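Local coordinates for 3-dehydroquinate dehydratase (Zymomonas mobilis subsp. mobilis, PDB 6SMF), which probably catalyses the trans-dehydration of 3-dehydroquinate to 3-dehydroshikimate, through an enolate intermediate, as a type II dehydroquinase of the shikimate pathway, at residues A[37-41]-A[136-140]; A[58-63]-A[80-85]; A[67-71]-A[95-101]; A[75-81]-A[101-107]. All blocks are in the same frame, centred on the assembly; numbering follows the deposited sequence.

Contact 1: A[37-41]-A[136-140]; sequences IANKL and AESYS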
loop_
_atom_site.group_PDB
_atom_site.type_symbol
_atom_site.label_atom_id
_atom_site.label_comp_id
_atom_site.label_asym_id
_atom_site.label_seq_id
_atom_site.Cartn_x
_atom_site.Cartn_y
_atom_site.Cartn_z
ATOM N N ILE A 37 3.443 -40.021 -11.570
ATOM C CA ILE A 37 2.674 -39.662 -10.346
ATOM C C ILE A 37 1.268 -40.278 -10.439
ATOM O O ILE A 37 0.800 -40.831 -9.409
ATOM C CB ILE A 37 2.687 -38.131 -10.159
ATOM C CG1 ILE A 37 4.057 -37.693 -9.645
ATOM C CG2 ILE A 37 1.570 -37.662 -9.249
ATOM C CD1 ILE A 37 4.230 -36.203 -9.527
ATOM N N ALA A 38 0.638 -40.184 -11.619
ATOM C CA ALA A 38 -0.653 -40.830 -11.955
ATOM C C ALA A 38 -0.551 -42.339 -11.684
ATOM O O ALA A 38 -1.502 -42.921 -11.101
ATOM C CB ALA A 38 -1.032 -40.540 -13.388
ATOM N N ASN A 39 0.555 -42.961 -12.090
ATOM C CA ASN A 39 0.774 -44.422 -11.917
ATOM C C ASN A 39 0.898 -44.722 -10.423
ATOM O O ASN A 39 0.190 -45.629 -9.948
ATOM C CB ASN A 39 1.957 -44.916 -12.764
ATOM C CG ASN A 39 1.671 -44.822 -14.291
ATOM O OD1 ASN A 39 0.525 -44.564 -14.757
ATOM N ND2 ASN A 39 2.709 -45.057 -15.089
ATOM N N LYS A 40 1.718 -43.942 -9.693
ATOM C CA LYS A 40 1.893 -44.103 -8.218
ATOM C C LYS A 40 0.501 -44.121 -7.570
ATOM O O LYS A 40 0.239 -45.064 -6.752
ATOM C CB LYS A 40 2.744 -42.984 -7.619
ATOM C CG LYS A 40 4.205 -43.277 -7.286
ATOM C CD LYS A 40 4.888 -42.004 -6.661
ATOM C CE LYS A 40 5.855 -42.252 -5.507
ATOM N NZ LYS A 40 6.695 -43.453 -5.763
ATOM N N LEU A 41 -0.346 -43.154 -7.985
ATOM C CA LEU A 41 -1.641 -42.799 -7.344
ATOM C C LEU A 41 -2.679 -43.881 -7.633
ATOM O O LEU A 41 -3.408 -44.241 -6.699
ATOM C CB LEU A 41 -2.135 -41.428 -7.833
ATOM C CG LEU A 41 -1.409 -40.219 -7.231
ATOM C CD1 LEU A 41 -1.839 -38.925 -7.907
ATOM C CD2 LEU A 41 -1.646 -40.119 -5.731
ATOM N N ALA A 136 5.751 -35.569 -5.178
ATOM C CA ALA A 136 4.698 -36.572 -5.450
ATOM C C ALA A 136 4.016 -37.014 -4.142
ATOM O O ALA A 136 2.807 -37.256 -4.155
ATOM C CB ALA A 136 5.312 -37.747 -6.154
ATOM N N GLU A 137 4.796 -37.118 -3.057
ATOM C CA GLU A 137 4.287 -37.468 -1.701
ATOM C C GLU A 137 3.172 -36.490 -1.296
ATOM O O GLU A 137 2.336 -36.943 -0.522
ATOM C CB GLU A 137 5.417 -37.557 -0.659
ATOM C CG GLU A 137 6.258 -38.829 -0.754
ATOM C CD GLU A 137 5.499 -40.157 -0.992
ATOM O OE1 GLU A 137 4.524 -40.458 -0.212
ATOM O OE2 GLU A 137 5.831 -40.891 -1.992
ATOM N N SER A 138 3.152 -35.234 -1.776
ATOM C CA SER A 138 2.045 -34.272 -1.525
ATOM C C SER A 138 0.713 -34.904 -1.981
ATOM O O SER A 138 -0.264 -34.888 -1.226
ATOM C CB SER A 138 2.267 -32.893 -2.156
ATOM O OG SER A 138 3.322 -32.164 -1.517
ATOM N N TYR A 139 0.678 -35.458 -3.176
ATOM C CA TYR A 139 -0.508 -36.167 -3.721
ATOM C C TYR A 139 -0.820 -37.423 -2.887
ATOM O O TYR A 139 -2.003 -37.635 -2.540
ATOM C CB TYR A 139 -0.283 -36.540 -5.194
ATOM C CG TYR A 139 -0.263 -35.356 -6.132
ATOM C CD1 TYR A 139 0.918 -34.672 -6.391
ATOM C CD2 TYR A 139 -1.414 -34.947 -6.794
ATOM C CE1 TYR A 139 0.954 -33.617 -7.279
ATOM C CE2 TYR A 139 -1.383 -33.892 -7.688
ATOM C CZ TYR A 139 -0.201 -33.221 -7.913
ATOM O OH TYR A 139 -0.163 -32.162 -8.767
ATOM N N SER A 140 0.185 -38.254 -2.587
ATOM C CA SER A 140 -0.027 -39.539 -1.884
ATOM C C SER A 140 -0.686 -39.254 -0.519
ATOM O O SER A 140 -1.691 -39.933 -0.200
ATOM C CB SER A 140 1.241 -40.411 -1.841
ATOM O OG SER A 140 1.907 -40.419 -0.582
#

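Contact 2: A[58-63]-A[80-85]; sequences NHEGAL and LNAAAY. With SO4 (sulfate ion), chain G.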
loop_
_atom_site.group_PDB
_atom_site.type_symbol
_atom_site.label_atom_id
_atom_site.label_comp_id
_atom_site.label_asym_id
_atom_site.label_seq_id
_atom_site.Cartn_x
_atom_site.Cartn_y
_atom_site.Cartn_z
ATOM N N ASN A 58 -4.361 -26.794 -19.170
ATOM C CA ASN A 58 -3.785 -25.434 -19.112
ATOM C C ASN A 58 -4.928 -24.417 -19.012
ATOM O O ASN A 58 -4.621 -23.216 -18.944
ATOM C CB ASN A 58 -2.816 -25.186 -20.272
ATOM C CG ASN A 58 -1.725 -26.242 -20.312
ATOM O OD1 ASN A 58 -1.239 -26.647 -19.250
ATOM N ND2 ASN A 58 -1.382 -26.743 -21.513
ATOM N N HIS A 59 -6.195 -24.859 -18.979
ATOM C CA HIS A 59 -7.376 -23.950 -19.051
ATOM C C HIS A 59 -8.029 -23.846 -17.678
ATOM O O HIS A 59 -8.445 -24.874 -17.111
ATOM C CB HIS A 59 -8.388 -24.393 -20.119
ATOM C CG HIS A 59 -7.818 -24.441 -21.500
ATOM N ND1 HIS A 59 -8.177 -23.535 -22.484
ATOM C CD2 HIS A 59 -6.898 -25.261 -22.061
ATOM C CE1 HIS A 59 -7.498 -23.806 -23.587
ATOM N NE2 HIS A 59 -6.694 -24.846 -23.336
ATOM N N GLU A 60 -8.128 -22.620 -17.181
ATOM C CA GLU A 60 -8.815 -22.285 -15.912
ATOM C C GLU A 60 -10.236 -22.857 -15.971
ATOM O O GLU A 60 -10.685 -23.516 -15.003
ATOM C CB GLU A 60 -8.766 -20.768 -15.801
ATOM C CG GLU A 60 -9.439 -20.216 -14.570
ATOM C CD GLU A 60 -9.226 -18.709 -14.502
ATOM O OE1 GLU A 60 -9.416 -18.157 -13.360
ATOM O OE2 GLU A 60 -8.858 -18.099 -15.615
ATOM N N GLY A 61 -10.926 -22.613 -17.088
ATOM C CA GLY A 61 -12.302 -23.077 -17.273
ATOM C C GLY A 61 -12.430 -24.588 -17.105
ATOM O O GLY A 61 -13.483 -25.051 -16.547
ATOM N N ALA A 62 -11.455 -25.364 -17.598
ATOM C CA ALA A 62 -11.491 -26.837 -17.462
ATOM C C ALA A 62 -11.519 -27.228 -15.977
ATOM O O ALA A 62 -12.340 -28.059 -15.602
ATOM C CB ALA A 62 -10.365 -27.479 -18.214
ATOM N N LEU A 63 -10.702 -26.618 -15.134
ATOM C CA LEU A 63 -10.654 -26.975 -13.689
ATOM C C LEU A 63 -12.017 -26.714 -13.050
ATOM O O LEU A 63 -12.457 -27.519 -12.199
ATOM C CB LEU A 63 -9.534 -26.194 -13.016
ATOM C CG LEU A 63 -8.158 -26.487 -13.603
ATOM C CD1 LEU A 63 -7.115 -25.588 -13.016
ATOM C CD2 LEU A 63 -7.772 -27.913 -13.358
ATOM N N LEU A 80 -6.746 -31.002 -5.690
ATOM C CA LEU A 80 -6.607 -29.928 -6.702
ATOM C C LEU A 80 -5.238 -29.278 -6.565
ATOM O O LEU A 80 -4.923 -28.770 -5.491
ATOM C CB LEU A 80 -7.714 -28.888 -6.506
ATOM C CG LEU A 80 -7.632 -27.689 -7.441
ATOM C CD1 LEU A 80 -7.673 -28.142 -8.908
ATOM C CD2 LEU A 80 -8.752 -26.701 -7.118
ATOM N N ASN A 81 -4.455 -29.362 -7.629
ATOM C CA ASN A 81 -3.218 -28.583 -7.843
ATOM C C ASN A 81 -3.506 -27.645 -9.017
ATOM O O ASN A 81 -3.355 -28.063 -10.155
ATOM C CB ASN A 81 -2.030 -29.517 -8.074
ATOM C CG ASN A 81 -0.764 -28.714 -8.099
ATOM O OD1 ASN A 81 -0.858 -27.507 -8.251
ATOM N ND2 ASN A 81 0.388 -29.353 -7.956
ATOM N N ALA A 82 -4.017 -26.453 -8.750
ATOM C CA ALA A 82 -4.378 -25.440 -9.769
ATOM C C ALA A 82 -3.123 -24.785 -10.364
ATOM O O ALA A 82 -3.268 -23.929 -11.215
ATOM C CB ALA A 82 -5.286 -24.417 -9.138
ATOM N N ALA A 83 -1.930 -25.170 -9.931
ATOM C CA ALA A 83 -0.643 -24.564 -10.367
ATOM C C ALA A 83 -0.766 -23.026 -10.333
ATOM O O ALA A 83 -1.235 -22.512 -9.276
ATOM C CB ALA A 83 -0.242 -25.082 -11.708
ATOM N N ALA A 84 -0.411 -22.295 -11.405
ATOM C CA ALA A 84 -0.370 -20.811 -11.346
ATOM C C ALA A 84 -1.764 -20.237 -11.085
ATOM O O ALA A 84 -1.822 -19.157 -10.575
ATOM C CB ALA A 84 0.195 -20.214 -12.600
ATOM N N TYR A 85 -2.845 -20.930 -11.445
ATOM C CA TYR A 85 -4.206 -20.370 -11.305
ATOM C C TYR A 85 -4.540 -20.293 -9.809
ATOM O O TYR A 85 -5.479 -19.555 -9.451
ATOM C CB TYR A 85 -5.253 -21.168 -12.102
ATOM C CG TYR A 85 -5.165 -21.051 -13.601
ATOM C CD1 TYR A 85 -4.928 -19.839 -14.217
ATOM C CD2 TYR A 85 -5.332 -22.161 -14.426
ATOM C CE1 TYR A 85 -4.859 -19.735 -15.598
ATOM C CE2 TYR A 85 -5.240 -22.069 -15.803
ATOM C CZ TYR A 85 -5.011 -20.847 -16.396
ATOM O OH TYR A 85 -4.916 -20.713 -17.752
HETATM S S SO4 G . -10.089 -20.672 -20.943
HETATM O O1 SO4 G . -10.615 -21.452 -22.054
HETATM O O2 SO4 G . -10.711 -19.357 -20.993
HETATM O O3 SO4 G . -10.404 -21.372 -19.660
HETATM O O4 SO4 G . -8.634 -20.517 -21.113
HETATM O O HOH W 1 -7.212 -20.119 -18.595
#

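Contact 3: A[67-71]-A[95-101]; sequences LQEAQ and AIRAITV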
loop_
_atom_site.group_PDB
_atom_site.type_symbol
_atom_site.label_atom_id
_atom_site.label_comp_id
_atom_site.label_asym_id
_atom_site.label_seq_id
_atom_site.Cartn_x
_atom_site.Cartn_y
_atom_site.Cartn_z
ATOM N N LEU A 67 -14.430 -29.406 -11.335
ATOM C CA LEU A 67 -14.945 -29.256 -9.959
ATOM C C LEU A 67 -16.446 -29.483 -9.976
ATOM O O LEU A 67 -16.927 -30.222 -9.114
ATOM C CB LEU A 67 -14.550 -27.870 -9.429
ATOM C CG LEU A 67 -13.070 -27.751 -9.056
ATOM C CD1 LEU A 67 -12.659 -26.287 -8.955
ATOM C CD2 LEU A 67 -12.790 -28.510 -7.747
ATOM N N GLN A 68 -17.152 -28.910 -10.948
ATOM C CA GLN A 68 -18.636 -28.964 -10.986
ATOM C C GLN A 68 -19.061 -30.400 -11.314
ATOM O O GLN A 68 -20.076 -30.883 -10.764
ATOM C CB GLN A 68 -19.188 -27.956 -12.011
ATOM C CG GLN A 68 -18.839 -26.497 -11.717
ATOM C CD GLN A 68 -19.418 -25.529 -12.722
ATOM O OE1 GLN A 68 -19.930 -25.932 -13.749
ATOM N NE2 GLN A 68 -19.346 -24.240 -12.437
ATOM N N GLU A 69 -18.318 -31.033 -12.219
ATOM C CA GLU A 69 -18.549 -32.430 -12.666
ATOM C C GLU A 69 -18.358 -33.366 -11.466
ATOM O O GLU A 69 -19.138 -34.350 -11.343
ATOM C CB GLU A 69 -17.604 -32.778 -13.817
ATOM C CG GLU A 69 -17.747 -34.205 -14.357
ATOM C CD GLU A 69 -16.732 -34.588 -15.424
ATOM O OE1 GLU A 69 -16.112 -33.652 -16.043
ATOM O OE2 GLU A 69 -16.580 -35.810 -15.651
ATOM N N ALA A 70 -17.385 -33.093 -10.599
ATOM C CA ALA A 70 -17.182 -33.920 -9.395
ATOM C C ALA A 70 -18.421 -33.813 -8.507
ATOM O O ALA A 70 -18.839 -34.844 -7.975
ATOM C CB ALA A 70 -15.954 -33.543 -8.640
ATOM N N GLN A 71 -19.036 -32.641 -8.373
ATOM C CA GLN A 71 -20.242 -32.579 -7.503
ATOM C C GLN A 71 -21.398 -33.363 -8.133
ATOM O O GLN A 71 -22.143 -34.004 -7.369
ATOM C CB GLN A 71 -20.699 -31.159 -7.182
ATOM C CG GLN A 71 -21.425 -31.112 -5.845
ATOM C CD GLN A 71 -22.293 -29.889 -5.757
ATOM O OE1 GLN A 71 -22.724 -29.358 -6.785
ATOM N NE2 GLN A 71 -22.559 -29.436 -4.538
ATOM N N ALA A 95 -15.976 -21.779 -7.300
ATOM C CA ALA A 95 -16.331 -23.175 -7.649
ATOM C C ALA A 95 -16.203 -24.069 -6.411
ATOM O O ALA A 95 -17.180 -24.722 -6.062
ATOM C CB ALA A 95 -15.473 -23.676 -8.773
ATOM N N ILE A 96 -15.075 -24.024 -5.720
ATOM C CA ILE A 96 -14.832 -24.815 -4.479
ATOM C C ILE A 96 -15.900 -24.473 -3.442
ATOM O O ILE A 96 -16.543 -25.391 -2.912
ATOM C CB ILE A 96 -13.431 -24.573 -3.942
ATOM C CG1 ILE A 96 -12.380 -25.045 -4.928
ATOM C CG2 ILE A 96 -13.272 -25.232 -2.594
ATOM C CD1 ILE A 96 -11.043 -24.370 -4.709
ATOM N N ARG A 97 -16.140 -23.191 -3.221
ATOM C CA ARG A 97 -17.150 -22.787 -2.225
ATOM C C ARG A 97 -18.572 -23.212 -2.624
ATOM O O ARG A 97 -19.355 -23.550 -1.699
ATOM C CB ARG A 97 -16.991 -21.306 -1.958
ATOM C CG ARG A 97 -15.849 -21.085 -0.981
ATOM C CD ARG A 97 -15.784 -19.683 -0.447
ATOM N NE ARG A 97 -16.580 -19.485 0.769
ATOM C CZ ARG A 97 -17.512 -18.548 0.921
ATOM N NH1 ARG A 97 -17.790 -17.717 -0.068
ATOM N NH2 ARG A 97 -18.221 -18.490 2.035
ATOM N N ALA A 98 -18.904 -23.226 -3.918
ATOM C CA ALA A 98 -20.289 -23.511 -4.400
ATOM C C ALA A 98 -20.589 -25.008 -4.265
ATOM O O ALA A 98 -21.710 -25.328 -3.913
ATOM C CB ALA A 98 -20.454 -23.083 -5.828
ATOM N N ILE A 99 -19.603 -25.869 -4.521
ATOM C CA ILE A 99 -19.767 -27.355 -4.463
ATOM C C ILE A 99 -19.618 -27.830 -3.018
ATOM O O ILE A 99 -18.954 -27.148 -2.243
ATOM C CB ILE A 99 -18.789 -28.077 -5.400
ATOM C CG1 ILE A 99 -17.349 -28.051 -4.870
ATOM C CG2 ILE A 99 -18.925 -27.506 -6.793
ATOM C CD1 ILE A 99 -16.359 -28.833 -5.705
ATOM N N THR A 100 -20.252 -28.953 -2.693
ATOM C CA THR A 100 -20.276 -29.583 -1.347
ATOM C C THR A 100 -19.171 -30.623 -1.181
ATOM O O THR A 100 -18.945 -31.044 -0.054
ATOM C CB THR A 100 -21.551 -30.387 -1.098
ATOM O OG1 THR A 100 -22.631 -29.683 -1.706
ATOM C CG2 THR A 100 -21.766 -30.586 0.387
ATOM N N VAL A 101 -18.594 -31.097 -2.280
ATOM C CA VAL A 101 -17.454 -32.055 -2.283
ATOM C C VAL A 101 -16.257 -31.360 -1.641
ATOM O O VAL A 101 -15.833 -30.321 -2.145
ATOM C CB VAL A 101 -17.104 -32.491 -3.716
ATOM C CG1 VAL A 101 -15.925 -33.456 -3.744
ATOM C CG2 VAL A 101 -18.311 -33.072 -4.427
#

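Contact 4: A[75-81]-A[101-107]; sequences AKAVILN and VPVIEVH. With FLC (citrate anion), chain E.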
loop_
_atom_site.group_PDB
_atom_site.type_symbol
_atom_site.label_atom_id
_atom_site.label_comp_id
_atom_site.label_asym_id
_atom_site.label_seq_id
_atom_site.Cartn_x
_atom_site.Cartn_y
_atom_site.Cartn_z
ATOM N N ALA A 75 -18.816 -37.396 -6.277
ATOM C CA ALA A 75 -17.428 -37.766 -5.906
ATOM C C ALA A 75 -17.219 -37.522 -4.409
ATOM O O ALA A 75 -17.864 -36.604 -3.833
ATOM C CB ALA A 75 -16.429 -36.986 -6.721
ATOM N N LYS A 76 -16.336 -38.311 -3.807
ATOM C CA LYS A 76 -16.080 -38.279 -2.346
ATOM C C LYS A 76 -15.202 -37.072 -2.002
ATOM O O LYS A 76 -15.369 -36.533 -0.886
ATOM C CB LYS A 76 -15.350 -39.532 -1.877
ATOM C CG LYS A 76 -15.217 -39.584 -0.366
ATOM C CD LYS A 76 -14.558 -40.803 0.152
ATOM C CE LYS A 76 -15.225 -41.376 1.396
ATOM N NZ LYS A 76 -14.826 -40.621 2.600
ATOM N N ALA A 77 -14.274 -36.726 -2.903
ATOM C CA ALA A 77 -13.268 -35.643 -2.706
ATOM C C ALA A 77 -12.654 -35.184 -4.035
ATOM O O ALA A 77 -12.790 -35.895 -5.053
ATOM C CB ALA A 77 -12.191 -36.112 -1.768
ATOM N N VAL A 78 -12.071 -33.986 -4.037
ATOM C CA VAL A 78 -11.195 -33.466 -5.129
ATOM C C VAL A 78 -9.841 -33.114 -4.521
ATOM O O VAL A 78 -9.772 -32.425 -3.491
ATOM C CB VAL A 78 -11.776 -32.244 -5.846
ATOM C CG1 VAL A 78 -10.826 -31.705 -6.905
ATOM C CG2 VAL A 78 -13.122 -32.562 -6.458
ATOM N N ILE A 79 -8.795 -33.620 -5.141
ATOM C CA ILE A 79 -7.408 -33.198 -4.860
ATOM C C ILE A 79 -7.080 -32.254 -6.004
ATOM O O ILE A 79 -7.243 -32.678 -7.157
ATOM C CB ILE A 79 -6.491 -34.418 -4.794
ATOM C CG1 ILE A 79 -6.835 -35.337 -3.611
ATOM C CG2 ILE A 79 -5.049 -33.982 -4.786
ATOM C CD1 ILE A 79 -6.222 -36.761 -3.706
ATOM N N LEU A 80 -6.746 -31.002 -5.690
ATOM C CA LEU A 80 -6.607 -29.928 -6.702
ATOM C C LEU A 80 -5.238 -29.278 -6.565
ATOM O O LEU A 80 -4.923 -28.770 -5.491
ATOM C CB LEU A 80 -7.714 -28.888 -6.506
ATOM C CG LEU A 80 -7.632 -27.689 -7.441
ATOM C CD1 LEU A 80 -7.673 -28.142 -8.908
ATOM C CD2 LEU A 80 -8.752 -26.701 -7.118
ATOM N N ASN A 81 -4.455 -29.362 -7.629
ATOM C CA ASN A 81 -3.218 -28.583 -7.843
ATOM C C ASN A 81 -3.506 -27.645 -9.017
ATOM O O ASN A 81 -3.355 -28.063 -10.155
ATOM C CB ASN A 81 -2.030 -29.517 -8.074
ATOM C CG ASN A 81 -0.764 -28.714 -8.099
ATOM O OD1 ASN A 81 -0.858 -27.507 -8.251
ATOM N ND2 ASN A 81 0.388 -29.353 -7.956
ATOM N N VAL A 101 -18.594 -31.097 -2.280
ATOM C CA VAL A 101 -17.454 -32.055 -2.283
ATOM C C VAL A 101 -16.257 -31.360 -1.641
ATOM O O VAL A 101 -15.833 -30.321 -2.145
ATOM C CB VAL A 101 -17.104 -32.491 -3.716
ATOM C CG1 VAL A 101 -15.925 -33.456 -3.744
ATOM C CG2 VAL A 101 -18.311 -33.072 -4.427
ATOM N N PRO A 102 -15.629 -31.940 -0.590
ATOM C CA PRO A 102 -14.392 -31.392 -0.044
ATOM C C PRO A 102 -13.259 -31.335 -1.080
ATOM O O PRO A 102 -13.121 -32.249 -1.860
ATOM C CB PRO A 102 -13.961 -32.320 1.089
ATOM C CG PRO A 102 -15.075 -33.368 1.233
ATOM C CD PRO A 102 -16.022 -33.199 0.062
ATOM N N VAL A 103 -12.495 -30.243 -1.048
ATOM C CA VAL A 103 -11.302 -30.018 -1.902
ATOM C C VAL A 103 -10.057 -29.951 -1.004
ATOM O O VAL A 103 -10.056 -29.226 0.019
ATOM C CB VAL A 103 -11.466 -28.754 -2.747
ATOM C CG1 VAL A 103 -10.250 -28.524 -3.640
ATOM C CG2 VAL A 103 -12.739 -28.799 -3.557
ATOM N N ILE A 104 -9.049 -30.734 -1.366
ATOM C CA ILE A 104 -7.685 -30.668 -0.779
ATOM C C ILE A 104 -6.739 -29.997 -1.785
ATOM O O ILE A 104 -6.613 -30.494 -2.948
ATOM C CB ILE A 104 -7.217 -32.069 -0.405
ATOM C CG1 ILE A 104 -8.144 -32.673 0.636
ATOM C CG2 ILE A 104 -5.779 -32.022 0.076
ATOM C CD1 ILE A 104 -7.950 -34.155 0.789
ATOM N N GLU A 105 -6.128 -28.892 -1.367
ATOM C CA GLU A 105 -5.108 -28.187 -2.170
ATOM C C GLU A 105 -3.827 -29.006 -2.096
ATOM O O GLU A 105 -3.451 -29.404 -0.992
ATOM C CB GLU A 105 -4.861 -26.788 -1.617
ATOM C CG GLU A 105 -4.046 -25.910 -2.532
ATOM C CD GLU A 105 -3.766 -24.518 -1.969
ATOM O OE1 GLU A 105 -4.122 -24.229 -0.749
ATOM O OE2 GLU A 105 -3.184 -23.708 -2.755
ATOM N N VAL A 106 -3.175 -29.206 -3.240
ATOM C CA VAL A 106 -1.858 -29.881 -3.344
ATOM C C VAL A 106 -0.884 -29.023 -4.158
ATOM O O VAL A 106 -1.280 -28.465 -5.178
ATOM C CB VAL A 106 -2.051 -31.283 -3.932
ATOM C CG1 VAL A 106 -0.793 -31.788 -4.568
ATOM C CG2 VAL A 106 -2.504 -32.224 -2.845
ATOM N N HIS A 107 0.352 -28.927 -3.673
ATOM C CA HIS A 107 1.519 -28.411 -4.415
ATOM C C HIS A 107 2.691 -29.376 -4.202
ATOM O O HIS A 107 2.930 -29.811 -3.061
ATOM C CB HIS A 107 1.911 -26.977 -3.998
ATOM C CG HIS A 107 0.748 -26.047 -3.991
ATOM N ND1 HIS A 107 0.162 -25.595 -5.148
ATOM C CD2 HIS A 107 0.049 -25.511 -2.963
ATOM C CE1 HIS A 107 -0.809 -24.777 -4.831
ATOM N NE2 HIS A 107 -0.904 -24.725 -3.485
HETATM C CAC FLC E . 2.497 -23.086 -7.469
HETATM C CA FLC E . 3.280 -24.383 -7.208
HETATM C CB FLC E . 2.780 -25.611 -7.992
HETATM C CBC FLC E . 3.494 -26.900 -7.588
HETATM C CG FLC E . 2.982 -25.452 -9.509
HETATM C CGC FLC E . 4.248 -26.020 -10.148
HETATM O OA1 FLC E . 2.399 -22.689 -8.677
HETATM O OA2 FLC E . 1.968 -22.480 -6.484
HETATM O OB1 FLC E . 2.935 -27.898 -7.810
HETATM O OB2 FLC E . 4.498 -26.837 -7.048
HETATM O OG1 FLC E . 4.135 -26.571 -11.298
HETATM O OG2 FLC E . 5.348 -25.793 -9.609
HETATM O OHB FLC E . 1.395 -25.713 -7.673
#

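Contact 1: A[37-41]-A[136-140]
The Tyr139 ring has Ile37 CG2 above one face, 4.2 Å from Tyr139 CD1 and displaced toward the rim, while the backbone oxygen Ala136 O lies in plane at its edge. This is helix-on-helix packing on one side of the flavodoxin-like fold of type II dehydroquinases: the segments of helices 34-48 and 136-147 run in nearly the same direction, 30° apart, their axes approaching to 10.1 Å. Ile37 spans two partners because its branches diverge. CG2 is held anti to the backbone N and goes to the ring, and CG1, beside that N, turns to the methyl of Ala136, with Ile37 CG1 3.7 Å from Ala136 CB. One turn on, Leu41 straddles the root of the tyrosine, both its methyls lying 3.9 Å from Tyr139 CB. The phenol itself reaches past this interface: Tyr139 OH is hydrogen-bonded to Asn14 and to Asn81, a predicted substrate-binding residue. At the exposed margin the chemistry turns polar. Lys40 and Glu137 cross at about a right angle, but their charged ends stay apart, Lys40 NZ being 4.6 Å from Glu137 OE2. The other carboxylate oxygen is taken within the helix: Ser140 OG donates to Glu137 OE1 over 2.6 Å, arriving from above the carboxylate plane.

Contact 2: A[58-63]-A[80-85]
Leu80, one residue before the end of strand 77-81, meets the first turn of helix 60-72 through its CD1, 4.5 Å from Leu63 CD2. This is the C-terminal edge of the parallel sheet in a flavodoxin-like fold, where the loops carry the active site. Next comes Asn81, a predicted substrate-binding residue, which closes an Asx turn, Ala83 N donating to Asn81 OD1. Ala82 receives the other methyl of Leu63, with Leu63 CD1 4.2 Å from Ala82 CA. Tyr85 gives the largest share. Glu60 CB sits over the centre of its ring in a CH-pi contact, 3.8 Å from the centroid and 12° off the normal, and Leu63 CD1 comes to the ring edge. The phenol donates Tyr85 OH to Asn58 O at 2.8 Å, tilted 21° from the carbonyl plane. His59, at the N-cap position, holds SO4 O1 nearly straight (169°) with ND1, while NE2 is hydrogen-bonded to Asp65 of a neighbouring subunit. The sulfate, probably from the crystallisation liquor, also binds His59 and Gly61 of two neighbouring subunits; here Gly61 N gives SO4 O3 a 2.9 Å bond. One water joins the two halves, accepting from Glu60 N and donating to both Tyr85 OH and SO4 O4.

Contact 3: A[67-71]-A[95-101]
Aliphatic packing carries most of the contact between Leu67 and the end of helix 90-98. The two methyls of Leu67 divide the work: Leu67 CD1 lies 3.8 Å from Ala95 CB and also reaches Ile96, whereas Leu67 CD2 meets Ile99 CD1 at 4.1 Å, the two side chains crossing at about a right angle. Ile99 is the first residue to leave helical geometry. Its CG1 stands between the backbone N and the carbonyl carbon (chi1 73°), which brings Ile99 CD1 to 3.7 Å from the carbonyl oxygen Leu67 O.

Contacts of side chain with backbone and with the base of a polar residue continue the interface. Val101 CG2 packs 3.7 Å from Gln71 CA, and the two side chains lie alongside, pointing opposite ways. Gln71 CB also rests 4.0 Å from Ile99 CB, so the aliphatic part of the glutamine covers the turn that follows the helix.

The polar end of Gln68 is held by another chain: it is hydrogen-bonded to Asn19, Asn58 and Asn17 of a neighbouring subunit.

Behind the interface, Leu67, Ala70 and Val101 all touch Val78 of the sheet. Two neighbouring helices thus share a layer over one face of a parallel sheet, the alpha/beta sandwich of the flavodoxin-like fold, here also bordering a subunit interface.

Contact 4: A[75-81]-A[101-107]
Asn81 and His107 converge on the hydroxyl of a citrate that probably comes from the crystallisation liquor: His107 ND1 donates to FLC OHB over 2.8 Å, and FLC OHB in turn donates to Asn81 OD1. Asn81 ND2 adds an almost straight bond (174°) to the carboxylate oxygen FLC OB1. Both residues belong to the predicted substrate site, His107 as its proton donor, so the citrate probably marks that pocket. On its far side the imidazole is fixed by a second bond, His107 NE2 to Glu105 OE2 at 2.6 Å. The oxygen lies near the ring plane but the nitrogen stands above the carboxylate plane, and Ser121 and Thr130 hold the glutamate in turn.

Behind the site the parallel strands are joined by four backbone bonds, given alternately by one strand and the other: Val78 N to Pro102 O, Ile104 N to Val78 O, Leu80 N to Ile104 O and Val106 N to Leu80 O.

Side chains pack on both faces. Ile79 CG2 meets Val106 CG2 at 3.7 Å on one, and Leu80 CB lies 3.8 Å from Val103 CG1 on the other. At the entry end, Val101 CG1 comes within 3.6 Å of Ala77 CA. Ile79, Ile104 and Val106 lie under helix 136-147, Val78 under helix 60-72, and helix 90-98 makes the beta-alpha-beta crossover between the strands, with strand 9-14 flanking 77-81.

In the fold
Contact 4 is the centre of the sheet, and the other three are arranged around it. Contact 1 covers one face and is only partly buried, with a charged margin at the surface; contacts 2 and 3, both buried, lie on the other face, share helix 60-72 and border neighbouring subunits. Strand 77-81 serves contacts 2 and 4, which hold Leu80 and Asn81 in common, and Val101 belongs to both 3 and 4. Contact 4 combines backbone pairing with side-chain packing and a polar end at the citrate; aliphatic packing prevails in contact 3, while contact 2 mixes an aromatic ring, water and sulfate. Contact 1 touches contact 4 through a bond between Ser138 OG and His107 O.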